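Local coordinates for protein sugar kinase (Agrobacterium tumefaciens, PDB 2RBC) that probably phosphorylates a sugar or a related small molecule with ATP, as a putative kinase of the ribokinase (pfkB) family, at residues A69-Y74 against G311-A316; A73-R78 against H279-L284; Q261-V266 against A302-C307; V296-V301 against E320-A325. All coordinates share one frame; numbering follows the deposited sequence.

Contact 1: A69-Y74 against G311-A316; sequences ASSAAY and GGRIGA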
loop_
_atom_site.group_PDB
_atom_site.type_symbol
_atom_site.label_atom_id
_atom_site.label_comp_id
_atom_site.label_asym_id
_atom_site.label_seq_id
_atom_site.Cartn_x
_atom_site.Cartn_y
_atom_site.Cartn_z
ATOM N N ALA A 69 -17.491 6.523 -6.065
ATOM C CA ALA A 69 -18.319 6.010 -7.177
ATOM C C ALA A 69 -18.258 4.493 -7.339
ATOM O O ALA A 69 -19.247 3.842 -7.721
ATOM C CB ALA A 69 -17.970 6.672 -8.507
ATOM N N SER A 70 -17.087 3.927 -7.107
ATOM C CA SER A 70 -16.863 2.500 -7.373
ATOM C C SER A 70 -17.671 1.651 -6.375
ATOM O O SER A 70 -18.251 0.635 -6.728
ATOM C CB SER A 70 -15.373 2.170 -7.246
ATOM O OG SER A 70 -14.677 2.750 -8.317
ATOM N N SER A 71 -17.657 2.082 -5.124
ATOM C CA SER A 71 -18.370 1.403 -4.067
ATOM C C SER A 71 -19.903 1.558 -4.232
ATOM O O SER A 71 -20.665 0.651 -3.926
ATOM C CB SER A 71 -17.922 1.993 -2.719
ATOM O OG SER A 71 -16.574 1.621 -2.405
ATOM N N ALA A 72 -20.334 2.738 -4.656
ATOM C CA ALA A 72 -21.728 3.006 -4.991
ATOM C C ALA A 72 -22.145 2.059 -6.115
ATOM O O ALA A 72 -23.211 1.447 -6.048
ATOM C CB ALA A 72 -21.933 4.508 -5.434
ATOM N N ALA A 73 -21.307 1.938 -7.143
ATOM C CA ALA A 73 -21.562 0.995 -8.217
ATOM C C ALA A 73 -21.699 -0.454 -7.715
ATOM O O ALA A 73 -22.573 -1.174 -8.140
ATOM C CB ALA A 73 -20.496 1.112 -9.355
ATOM N N TYR A 74 -20.761 -0.886 -6.863
ATOM C CA TYR A 74 -20.839 -2.183 -6.252
ATOM C C TYR A 74 -22.155 -2.377 -5.493
ATOM O O TYR A 74 -22.797 -3.407 -5.612
ATOM C CB TYR A 74 -19.638 -2.399 -5.352
ATOM C CG TYR A 74 -19.590 -3.762 -4.719
ATOM C CD1 TYR A 74 -19.514 -4.904 -5.498
ATOM C CD2 TYR A 74 -19.627 -3.906 -3.353
ATOM C CE1 TYR A 74 -19.489 -6.158 -4.936
ATOM C CE2 TYR A 74 -19.562 -5.168 -2.766
ATOM C CZ TYR A 74 -19.512 -6.290 -3.566
ATOM O OH TYR A 74 -19.445 -7.546 -2.986
ATOM N N GLY A 311 -13.843 -4.232 6.050
ATOM C CA GLY A 311 -13.242 -4.268 4.728
ATOM C C GLY A 311 -13.812 -3.302 3.704
ATOM O O GLY A 311 -13.975 -3.672 2.562
ATOM N N GLY A 312 -14.101 -2.062 4.092
ATOM C CA GLY A 312 -14.569 -1.104 3.106
ATOM C C GLY A 312 -15.923 -1.450 2.526
ATOM O O GLY A 312 -16.866 -1.711 3.269
ATOM N N ARG A 313 -16.004 -1.509 1.202
ATOM C CA ARG A 313 -17.235 -1.896 0.524
ATOM C C ARG A 313 -17.602 -3.382 0.610
ATOM O O ARG A 313 -18.735 -3.751 0.247
ATOM C CB ARG A 313 -17.188 -1.460 -0.950
ATOM C CG ARG A 313 -16.129 -2.121 -1.811
ATOM C CD ARG A 313 -16.419 -1.983 -3.300
ATOM N NE ARG A 313 -15.382 -2.593 -4.107
ATOM C CZ ARG A 313 -15.354 -3.871 -4.489
ATOM N NH1 ARG A 313 -16.345 -4.704 -4.188
ATOM N NH2 ARG A 313 -14.309 -4.322 -5.161
ATOM N N ILE A 314 -16.692 -4.236 1.112
ATOM C CA ILE A 314 -16.842 -5.695 0.991
ATOM C C ILE A 314 -18.047 -6.207 1.752
ATOM O O ILE A 314 -18.623 -7.200 1.374
ATOM C CB ILE A 314 -15.543 -6.470 1.390
ATOM C CG1 ILE A 314 -15.469 -7.800 0.627
ATOM C CG2 ILE A 314 -15.438 -6.681 2.898
ATOM C CD1 ILE A 314 -15.766 -7.642 -0.877
ATOM N N GLY A 315 -18.458 -5.488 2.783
ATOM C CA GLY A 315 -19.689 -5.823 3.501
ATOM C C GLY A 315 -21.009 -5.423 2.865
ATOM O O GLY A 315 -22.052 -5.573 3.513
ATOM N N ALA A 316 -20.989 -4.856 1.655
ATOM C CA ALA A 316 -22.228 -4.387 1.021
ATOM C C ALA A 316 -23.196 -5.578 0.967
ATOM O O ALA A 316 -22.845 -6.619 0.446
ATOM C CB ALA A 316 -21.962 -3.831 -0.369
HETATM O O HOH W 1 -20.332 -7.713 -0.605
#
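A cation-pi pair, Arg313 over the ring of Tyr74, joins helix 68-78 to the glycine-rich turn that follows helix 292-307, next to what is, by analogy with the ribokinase family, the active-site region. The guanidinium stands on the ring rather than lying flat: the two planes are 62° apart, and NH1 of Arg313 sits 3.2 Å above the middle of the Tyr74 ring. CZ of Arg313 is 4.4 Å from the ring centroid of Tyr74, close to the ring normal. Extended from CG to NE, the arginine also slides its aliphatic part past Ser71, whose OG comes 3.5 Å from Arg313 CB while bonding to Gly67 O. Bonds from NE to Ala65 O and from NH2 to Ser105 OG fix the rotation of the guanidinium. Ala316 CB adds an apolar touch, 3.6 Å from Tyr74 CE2. One water ties the hydroxyl end of the ring to the turn: it accepts from Tyr74 OH and donates to Ile314 O (2.7 Å) and Ala316 O (2.9 Å). Strand 60-66 lies against Arg313 and Ile314, strand 82-90 against Ser70, and helix 274-287 reaches Ser71 through Asp276 and Ala316 through Ile277.

Contact 2: A73-R78 against H279-L284; sequences AYAVHR and HGTFAL. With SO4 (sulfate ion), chain D.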
loop_
_atom_site.group_PDB
_atom_site.type_symbol
_atom_site.label_atom_id
_atom_site.label_comp_id
_atom_site.label_asym_id
_atom_site.label_seq_id
_atom_site.Cartn_x
_atom_site.Cartn_y
_atom_site.Cartn_z
ATOM N N ALA A 73 -21.307 1.938 -7.143
ATOM C CA ALA A 73 -21.562 0.995 -8.217
ATOM C C ALA A 73 -21.699 -0.454 -7.715
ATOM O O ALA A 73 -22.573 -1.174 -8.140
ATOM C CB ALA A 73 -20.496 1.112 -9.355
ATOM N N TYR A 74 -20.761 -0.886 -6.863
ATOM C CA TYR A 74 -20.839 -2.183 -6.252
ATOM C C TYR A 74 -22.155 -2.377 -5.493
ATOM O O TYR A 74 -22.797 -3.407 -5.612
ATOM C CB TYR A 74 -19.638 -2.399 -5.352
ATOM C CG TYR A 74 -19.590 -3.762 -4.719
ATOM C CD1 TYR A 74 -19.514 -4.904 -5.498
ATOM C CD2 TYR A 74 -19.627 -3.906 -3.353
ATOM C CE1 TYR A 74 -19.489 -6.158 -4.936
ATOM C CE2 TYR A 74 -19.562 -5.168 -2.766
ATOM C CZ TYR A 74 -19.512 -6.290 -3.566
ATOM O OH TYR A 74 -19.445 -7.546 -2.986
ATOM N N ALA A 75 -22.575 -1.378 -4.743
ATOM C CA ALA A 75 -23.858 -1.425 -4.031
ATOM C C ALA A 75 -25.048 -1.564 -4.978
ATOM O O ALA A 75 -25.975 -2.324 -4.706
ATOM C CB ALA A 75 -24.014 -0.193 -3.135
ATOM N N VAL A 76 -25.033 -0.845 -6.099
ATOM C CA VAL A 76 -26.089 -1.006 -7.097
ATOM C C VAL A 76 -26.208 -2.468 -7.525
ATOM O O VAL A 76 -27.312 -3.012 -7.566
ATOM C CB VAL A 76 -25.887 -0.078 -8.339
ATOM C CG1 VAL A 76 -26.879 -0.490 -9.480
ATOM C CG2 VAL A 76 -26.091 1.391 -7.933
ATOM N N HIS A 77 -25.076 -3.082 -7.869
ATOM C CA HIS A 77 -25.022 -4.482 -8.238
ATOM C C HIS A 77 -25.554 -5.404 -7.129
ATOM O O HIS A 77 -26.433 -6.243 -7.360
ATOM C CB HIS A 77 -23.580 -4.870 -8.565
ATOM C CG HIS A 77 -23.353 -6.338 -8.597
ATOM N ND1 HIS A 77 -23.871 -7.148 -9.586
ATOM C CD2 HIS A 77 -22.653 -7.143 -7.771
ATOM C CE1 HIS A 77 -23.494 -8.394 -9.353
ATOM N NE2 HIS A 77 -22.765 -8.413 -8.249
ATOM N N ARG A 78 -25.043 -5.213 -5.924
ATOM C CA ARG A 78 -25.410 -6.067 -4.802
ATOM C C ARG A 78 -26.903 -5.975 -4.501
ATOM O O ARG A 78 -27.508 -6.960 -4.077
ATOM C CB ARG A 78 -24.643 -5.684 -3.560
ATOM C CG ARG A 78 -23.142 -5.986 -3.637
ATOM C CD ARG A 78 -22.891 -7.473 -3.553
ATOM N NE ARG A 78 -23.082 -7.940 -2.182
ATOM C CZ ARG A 78 -23.063 -9.207 -1.803
ATOM N NH1 ARG A 78 -22.918 -10.172 -2.687
ATOM N NH2 ARG A 78 -23.249 -9.519 -0.526
ATOM N N HIS A 279 -25.525 5.701 -1.004
ATOM C CA HIS A 279 -25.776 6.429 -2.260
ATOM C C HIS A 279 -26.157 5.534 -3.429
ATOM O O HIS A 279 -27.065 5.852 -4.209
ATOM C CB HIS A 279 -24.543 7.261 -2.630
ATOM C CG HIS A 279 -24.200 8.276 -1.595
ATOM N ND1 HIS A 279 -22.903 8.554 -1.232
ATOM C CD2 HIS A 279 -24.986 9.038 -0.798
ATOM C CE1 HIS A 279 -22.907 9.442 -0.243
ATOM N NE2 HIS A 279 -24.157 9.759 0.032
ATOM N N GLY A 280 -25.457 4.422 -3.560
ATOM C CA GLY A 280 -25.732 3.476 -4.621
ATOM C C GLY A 280 -27.125 2.882 -4.448
ATOM O O GLY A 280 -27.841 2.743 -5.423
ATOM N N THR A 281 -27.496 2.510 -3.221
ATOM C CA THR A 281 -28.835 1.965 -2.949
ATOM C C THR A 281 -29.887 3.007 -3.288
ATOM O O THR A 281 -30.924 2.708 -3.893
ATOM C CB THR A 281 -28.951 1.528 -1.441
ATOM O OG1 THR A 281 -27.968 0.511 -1.154
ATOM C CG2 THR A 281 -30.325 0.969 -1.134
ATOM N N PHE A 282 -29.608 4.252 -2.917
ATOM C CA PHE A 282 -30.541 5.330 -3.104
ATOM C C PHE A 282 -30.737 5.612 -4.577
ATOM O O PHE A 282 -31.836 5.824 -5.030
ATOM C CB PHE A 282 -30.065 6.584 -2.363
ATOM C CG PHE A 282 -31.055 7.701 -2.426
ATOM C CD1 PHE A 282 -32.108 7.750 -1.528
ATOM C CD2 PHE A 282 -30.953 8.682 -3.406
ATOM C CE1 PHE A 282 -33.060 8.750 -1.605
ATOM C CE2 PHE A 282 -31.905 9.705 -3.476
ATOM C CZ PHE A 282 -32.959 9.729 -2.573
ATOM N N ALA A 283 -29.643 5.628 -5.321
ATOM C CA ALA A 283 -29.678 5.802 -6.747
ATOM C C ALA A 283 -30.461 4.701 -7.460
ATOM O O ALA A 283 -31.296 4.986 -8.323
ATOM C CB ALA A 283 -28.275 5.897 -7.292
ATOM N N LEU A 284 -30.223 3.453 -7.081
ATOM C CA LEU A 284 -31.051 2.373 -7.556
ATOM C C LEU A 284 -32.520 2.539 -7.150
ATOM O O LEU A 284 -33.378 2.354 -7.993
ATOM C CB LEU A 284 -30.492 1.003 -7.139
ATOM C CG LEU A 284 -31.279 -0.260 -7.563
ATOM C CD1 LEU A 284 -31.315 -0.371 -9.071
ATOM C CD2 LEU A 284 -30.650 -1.495 -6.918
HETATM S S SO4 D . -22.749 -13.337 -1.190
HETATM O O1 SO4 D . -22.920 -12.331 -0.140
HETATM O O2 SO4 D . -21.621 -12.983 -2.054
HETATM O O3 SO4 D . -22.377 -14.614 -0.579
HETATM O O4 SO4 D . -24.010 -13.458 -1.937
#
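Ala75 and Val76 pack on Gly280, where two buried helices come close enough for side chains to rest on backbone. The axes of 73-78 and 279-284 approach to 7.5 Å and cross at -55°, a close spacing that fits Gly280, which brings no side chain of its own to the interface. Most of the packing is apolar carbon against backbone. Val76 CG2 meets Gly280 O at 3.3 Å, and Ala75 CB lies 4.3 Å from Gly280 CA. In return, Leu284 CD2 comes within 3.7 Å of Val76 O. Leu284 has CG anti to its backbone N (chi1 179°), which carries the branched end out to the valine. Side chain meets side chain more loosely, with Val76 CG1 4.5 Å from Leu284 CD1.

Polar groups are served elsewhere: Thr281 OG1 bonds back to Ile277 O. Arg78 folds so that its CG rests over a face of the Tyr74 ring, and the edge of its guanidinium holds a sulfate, probably from the crystallisation liquor, firmly from NH2 to O1 (2.9 Å) and weakly from NH1 to O2.

Val76 and Ala283 both touch Val32 on strand 31-35, placing the pair against the central sheet in the layered alpha/beta arrangement of ribokinase-like kinases.

Contact 3: Q261-V266 against A302-C307; sequences QTTMQV and AAALKC. With SO4 (sulfate ion), chain B.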
loop_
_atom_site.group_PDB
_atom_site.type_symbol
_atom_site.label_atom_id
_atom_site.label_comp_id
_atom_site.label_asym_id
_atom_site.label_seq_id
_atom_site.Cartn_x
_atom_site.Cartn_y
_atom_site.Cartn_z
ATOM N N GLN A 261 -35.566 10.308 9.133
ATOM C CA GLN A 261 -35.626 8.857 9.225
ATOM C C GLN A 261 -34.461 8.351 10.060
ATOM O O GLN A 261 -33.307 8.574 9.745
ATOM C CB GLN A 261 -35.589 8.233 7.818
ATOM C CG GLN A 261 -35.602 6.692 7.774
ATOM C CD GLN A 261 -36.779 6.110 8.495
ATOM O OE1 GLN A 261 -37.917 6.327 8.084
ATOM N NE2 GLN A 261 -36.532 5.367 9.579
ATOM N N THR A 262 -34.777 7.661 11.143
ATOM C CA THR A 262 -33.746 7.080 11.972
ATOM C C THR A 262 -33.169 5.877 11.235
ATOM O O THR A 262 -33.813 5.321 10.341
ATOM C CB THR A 262 -34.300 6.667 13.343
ATOM O OG1 THR A 262 -33.218 6.462 14.252
ATOM C CG2 THR A 262 -35.123 5.403 13.250
ATOM N N THR A 263 -31.956 5.494 11.598
ATOM C CA THR A 263 -31.341 4.318 11.038
ATOM C C THR A 263 -31.300 3.185 12.069
ATOM O O THR A 263 -31.610 3.370 13.254
ATOM C CB THR A 263 -29.961 4.584 10.377
ATOM O OG1 THR A 263 -29.591 3.399 9.684
ATOM C CG2 THR A 263 -28.841 4.950 11.386
HETATM N N MSE A 264 -30.994 1.996 11.559
HETATM C CA MSE A 264 -30.853 0.788 12.344
HETATM C C MSE A 264 -29.541 0.819 13.107
HETATM O O MSE A 264 -28.471 1.019 12.524
HETATM C CB MSE A 264 -30.863 -0.427 11.421
HETATM C CG MSE A 264 -30.754 -1.723 12.163
HETATM SE SE MSE A 264 -31.016 -3.243 10.965
HETATM C CE MSE A 264 -29.278 -3.293 10.003
ATOM N N GLN A 265 -29.609 0.581 14.404
ATOM C CA GLN A 265 -28.421 0.599 15.208
ATOM C C GLN A 265 -27.685 -0.742 15.139
ATOM O O GLN A 265 -28.279 -1.805 15.303
ATOM C CB GLN A 265 -28.729 1.013 16.634
ATOM C CG GLN A 265 -29.457 2.376 16.702
ATOM C CD GLN A 265 -28.657 3.544 16.109
ATOM O OE1 GLN A 265 -27.577 3.852 16.595
ATOM N NE2 GLN A 265 -29.184 4.184 15.052
ATOM N N VAL A 266 -26.405 -0.679 14.820
ATOM C CA VAL A 266 -25.615 -1.857 14.643
ATOM C C VAL A 266 -24.297 -1.593 15.364
ATOM O O VAL A 266 -24.016 -0.465 15.752
ATOM C CB VAL A 266 -25.371 -2.150 13.138
ATOM C CG1 VAL A 266 -26.680 -2.414 12.441
ATOM C CG2 VAL A 266 -24.575 -1.014 12.473
ATOM N N ALA A 302 -29.075 -0.840 4.346
ATOM C CA ALA A 302 -27.967 -1.376 3.569
ATOM C C ALA A 302 -26.633 -0.873 4.110
ATOM O O ALA A 302 -25.694 -1.658 4.325
ATOM C CB ALA A 302 -28.121 -1.022 2.104
ATOM N N ALA A 303 -26.565 0.420 4.374
ATOM C CA ALA A 303 -25.347 1.033 4.933
ATOM C C ALA A 303 -25.014 0.461 6.291
ATOM O O ALA A 303 -23.889 0.100 6.553
ATOM C CB ALA A 303 -25.498 2.562 5.007
ATOM N N ALA A 304 -26.025 0.323 7.145
ATOM C CA ALA A 304 -25.881 -0.281 8.484
ATOM C C ALA A 304 -25.292 -1.692 8.401
ATOM O O ALA A 304 -24.326 -2.024 9.097
ATOM C CB ALA A 304 -27.245 -0.258 9.260
ATOM N N LEU A 305 -25.837 -2.519 7.523
ATOM C CA LEU A 305 -25.332 -3.856 7.343
ATOM C C LEU A 305 -23.859 -3.839 6.983
ATOM O O LEU A 305 -23.060 -4.580 7.585
ATOM C CB LEU A 305 -26.149 -4.619 6.290
ATOM C CG LEU A 305 -27.478 -5.210 6.789
ATOM C CD1 LEU A 305 -28.395 -5.487 5.590
ATOM C CD2 LEU A 305 -27.231 -6.475 7.476
ATOM N N LYS A 306 -23.488 -2.972 6.050
ATOM C CA LYS A 306 -22.111 -2.935 5.584
ATOM C C LYS A 306 -21.157 -2.577 6.724
ATOM O O LYS A 306 -20.009 -3.020 6.731
ATOM C CB LYS A 306 -21.975 -1.932 4.446
ATOM C CG LYS A 306 -20.599 -1.868 3.786
ATOM C CD LYS A 306 -20.012 -0.487 3.895
ATOM C CE LYS A 306 -19.529 -0.162 5.293
ATOM N NZ LYS A 306 -18.315 -0.973 5.690
ATOM N N CYS A 307 -21.635 -1.796 7.681
ATOM C CA CYS A 307 -20.798 -1.330 8.810
ATOM C C CYS A 307 -20.379 -2.411 9.785
ATOM O O CYS A 307 -19.423 -2.228 10.539
ATOM C CB CYS A 307 -21.477 -0.173 9.578
ATOM S SG CYS A 307 -21.527 1.380 8.692
HETATM S S SO4 B . -38.890 4.230 11.718
HETATM O O1 SO4 B . -40.239 3.878 12.149
HETATM O O2 SO4 B . -38.943 4.935 10.448
HETATM O O3 SO4 B . -38.249 5.131 12.682
HETATM O O4 SO4 B . -38.147 2.980 11.565
#
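Met264, a selenomethionine, and Val266 settle on Ala304, where the loop leaving strand 258-261 runs beside helix 292-307 in this ribokinase-like fold. Gln261, still on the strand, reaches no part of 302-307 but braces the start of the loop. Its NE2 gives one bond to Thr262 O at 2.8 Å, nearly straight (168°) and aimed at a lone pair in the carbonyl plane, and another to O2 of a sulfate. Its OE1 receives Arg293 NH1 and Arg297 NE, so both ends of the amide are engaged. Thr263 turns its side chain to the helix but only grazes Ala304. Its carbonyl O takes Gln265 NE2 at 3.1 Å, the donor standing well above the carbonyl plane, while that nitrogen also bonds to Pro245 O.

Met264 makes a double touch: its O lies 3.7 Å from Ala304 CB, and its CE an equal 3.7 Å from the same methyl. The chain runs out extended, then bends at the selenium (chi3 76°), bringing CE to within 4.2 Å of Leu305 CG. Val266 ends the contact, and beyond it the loop leads toward Asp270, whose backbone bonds to that of Cys307. The valine straddles one residue of the helix, with CG1 3.9 Å from Ala304 CB and CG2 resting 3.5 Å from Ala304 O.

Contact 4: V296-V301 against E320-A325; sequences VRLSSV and EETEEA. With SO4 (sulfate ion), chain B.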
loop_
_atom_site.group_PDB
_atom_site.type_symbol
_atom_site.label_atom_id
_atom_site.label_comp_id
_atom_site.label_asym_id
_atom_site.label_seq_id
_atom_site.Cartn_x
_atom_site.Cartn_y
_atom_site.Cartn_z
ATOM N N VAL A 296 -34.941 6.065 1.544
ATOM C CA VAL A 296 -34.041 6.436 2.606
ATOM C C VAL A 296 -33.885 5.265 3.573
ATOM O O VAL A 296 -32.799 4.999 4.034
ATOM C CB VAL A 296 -34.503 7.683 3.322
ATOM C CG1 VAL A 296 -33.671 7.900 4.591
ATOM C CG2 VAL A 296 -34.420 8.912 2.409
ATOM N N ARG A 297 -34.983 4.605 3.921
ATOM C CA ARG A 297 -34.917 3.414 4.778
ATOM C C ARG A 297 -34.049 2.297 4.230
ATOM O O ARG A 297 -33.188 1.778 4.946
ATOM C CB ARG A 297 -36.307 2.834 5.032
ATOM C CG ARG A 297 -37.069 3.563 6.062
ATOM C CD ARG A 297 -38.506 3.206 6.023
ATOM N NE ARG A 297 -39.188 3.810 7.144
ATOM C CZ ARG A 297 -40.419 3.494 7.517
ATOM N NH1 ARG A 297 -41.131 2.601 6.849
ATOM N NH2 ARG A 297 -40.930 4.062 8.581
ATOM N N LEU A 298 -34.291 1.905 2.983
ATOM C CA LEU A 298 -33.534 0.838 2.360
ATOM C C LEU A 298 -32.035 1.163 2.322
ATOM O O LEU A 298 -31.217 0.295 2.629
ATOM C CB LEU A 298 -34.042 0.577 0.933
ATOM C CG LEU A 298 -33.513 -0.647 0.187
ATOM C CD1 LEU A 298 -34.042 -1.981 0.733
ATOM C CD2 LEU A 298 -33.766 -0.480 -1.327
ATOM N N SER A 299 -31.700 2.401 1.941
ATOM C CA SER A 299 -30.319 2.849 1.866
ATOM C C SER A 299 -29.655 2.853 3.235
ATOM O O SER A 299 -28.475 2.467 3.364
ATOM C CB SER A 299 -30.269 4.246 1.271
ATOM O OG SER A 299 -30.926 4.287 0.031
ATOM N N SER A 300 -30.413 3.281 4.247
ATOM C CA SER A 300 -29.950 3.283 5.618
ATOM C C SER A 300 -29.639 1.889 6.129
ATOM O O SER A 300 -28.583 1.665 6.735
ATOM C CB SER A 300 -30.991 3.916 6.558
ATOM O OG SER A 300 -31.114 5.296 6.269
ATOM N N VAL A 301 -30.557 0.952 5.914
ATOM C CA VAL A 301 -30.340 -0.403 6.365
ATOM C C VAL A 301 -29.162 -1.051 5.647
ATOM O O VAL A 301 -28.337 -1.729 6.270
ATOM C CB VAL A 301 -31.653 -1.268 6.237
ATOM C CG1 VAL A 301 -31.404 -2.737 6.593
ATOM C CG2 VAL A 301 -32.748 -0.668 7.152
ATOM N N GLU A 320 -31.800 -8.954 -0.765
ATOM C CA GLU A 320 -32.519 -9.869 0.111
ATOM C C GLU A 320 -32.159 -9.657 1.595
ATOM O O GLU A 320 -33.034 -9.520 2.448
ATOM C CB GLU A 320 -32.211 -11.303 -0.311
ATOM C CG GLU A 320 -32.739 -11.702 -1.716
ATOM C CD GLU A 320 -32.055 -10.964 -2.888
ATOM O OE1 GLU A 320 -30.833 -10.619 -2.780
ATOM O OE2 GLU A 320 -32.778 -10.722 -3.903
ATOM N N GLU A 321 -30.865 -9.593 1.882
ATOM C CA GLU A 321 -30.369 -9.355 3.255
ATOM C C GLU A 321 -30.878 -8.039 3.802
ATOM O O GLU A 321 -31.311 -7.978 4.961
ATOM C CB GLU A 321 -28.840 -9.385 3.344
ATOM C CG GLU A 321 -28.281 -10.760 3.212
ATOM C CD GLU A 321 -26.805 -10.822 2.958
ATOM O OE1 GLU A 321 -26.121 -9.785 2.696
ATOM O OE2 GLU A 321 -26.310 -11.969 3.016
ATOM N N THR A 322 -30.838 -6.994 2.966
ATOM C CA THR A 322 -31.354 -5.666 3.334
ATOM C C THR A 322 -32.878 -5.680 3.568
ATOM O O THR A 322 -33.370 -5.159 4.591
ATOM C CB THR A 322 -30.962 -4.572 2.284
ATOM O OG1 THR A 322 -29.557 -4.670 1.939
ATOM C CG2 THR A 322 -31.259 -3.135 2.837
ATOM N N GLU A 323 -33.625 -6.320 2.663
ATOM C CA GLU A 323 -35.080 -6.374 2.797
ATOM C C GLU A 323 -35.490 -7.084 4.086
ATOM O O GLU A 323 -36.411 -6.640 4.783
ATOM C CB GLU A 323 -35.767 -7.080 1.616
ATOM C CG GLU A 323 -35.600 -6.484 0.203
ATOM C CD GLU A 323 -36.440 -5.297 -0.078
ATOM O OE1 GLU A 323 -37.244 -4.913 0.825
ATOM O OE2 GLU A 323 -36.292 -4.727 -1.208
ATOM N N GLU A 324 -34.832 -8.195 4.402
ATOM C CA GLU A 324 -35.178 -8.942 5.597
ATOM C C GLU A 324 -34.780 -8.174 6.852
ATOM O O GLU A 324 -35.537 -8.110 7.786
ATOM C CB GLU A 324 -34.556 -10.335 5.573
ATOM C CG GLU A 324 -34.778 -11.196 6.808
ATOM C CD GLU A 324 -36.233 -11.431 7.159
ATOM O OE1 GLU A 324 -37.116 -11.325 6.282
ATOM O OE2 GLU A 324 -36.513 -11.734 8.334
ATOM N N ALA A 325 -33.571 -7.611 6.868
ATOM C CA ALA A 325 -33.144 -6.794 7.992
ATOM C C ALA A 325 -34.129 -5.659 8.255
ATOM O O ALA A 325 -34.553 -5.398 9.405
ATOM C CB ALA A 325 -31.700 -6.260 7.751
HETATM S S SO4 B . -38.890 4.230 11.718
HETATM O O1 SO4 B . -40.239 3.878 12.149
HETATM O O2 SO4 B . -38.943 4.935 10.448
HETATM O O3 SO4 B . -38.249 5.131 12.682
HETATM O O4 SO4 B . -38.147 2.980 11.565
#
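Thr322 is the first residue of 320-325 to touch helix segment 296-301, pressing its methyl between Leu298 and Val301. CG2 lies 3.4 Å from Leu298 O, 3.7 Å from Leu298 CD1 and 3.8 Å from Val301 CG1, with the leucine and threonine side chains crossing at about a right angle. The torsion sorts the two branches: CG2 is anti to the backbone N and enters the interface, whereas OG1 lies beside that N and bonds to Thr318 O one turn back. Of the two Thr322 branches it is the methyl that meets Leu298 and Val301.

Glu323 lies at the margin. Its chain bends at chi2, bringing OE2 to 4.0 Å from Leu298 CD1, and the same oxygen forms a salt bridge with Arg319 NE. Nearly one turn on from Thr322, Ala325 CB meets Val301 CG1 at 3.7 Å.

Arg297, outside this packing, puts NH2 on O2 of a sulfate at 2.9 Å, its side chain touching Met326 and Leu330 of the same helix 319-330. The segment axes pass 9.4 Å apart at 110°, so the last helix lies steeply across the one before it, on the outer helical layer of the ribokinase-like alpha/beta fold, joined by small and branched apolar groups.

In the fold
From the N terminus, helix 68-78 serves two contacts. Its first part closes the longest loop, through contact 1 to the turn at 311-316; its last part closes a shorter one, through contact 2 to helix 274-287. Contact 3, from 261-266 to 302-307, falls within the span of contact 1 but crosses contact 2. Contact 4 opens only after contact 2 has closed, and crosses both 1 and 3, carrying the chain to its final helix. The four meet physically too: Arg78 NE joins Ala316 O, Lys306 NZ joins Gly312 O, Thr281 packs on Leu298 and Ala302, and one sulfate bridges contacts 3 and 4. Together they tie helix 68-78, the loop after strand 258-261 and the last three helices into one packed unit.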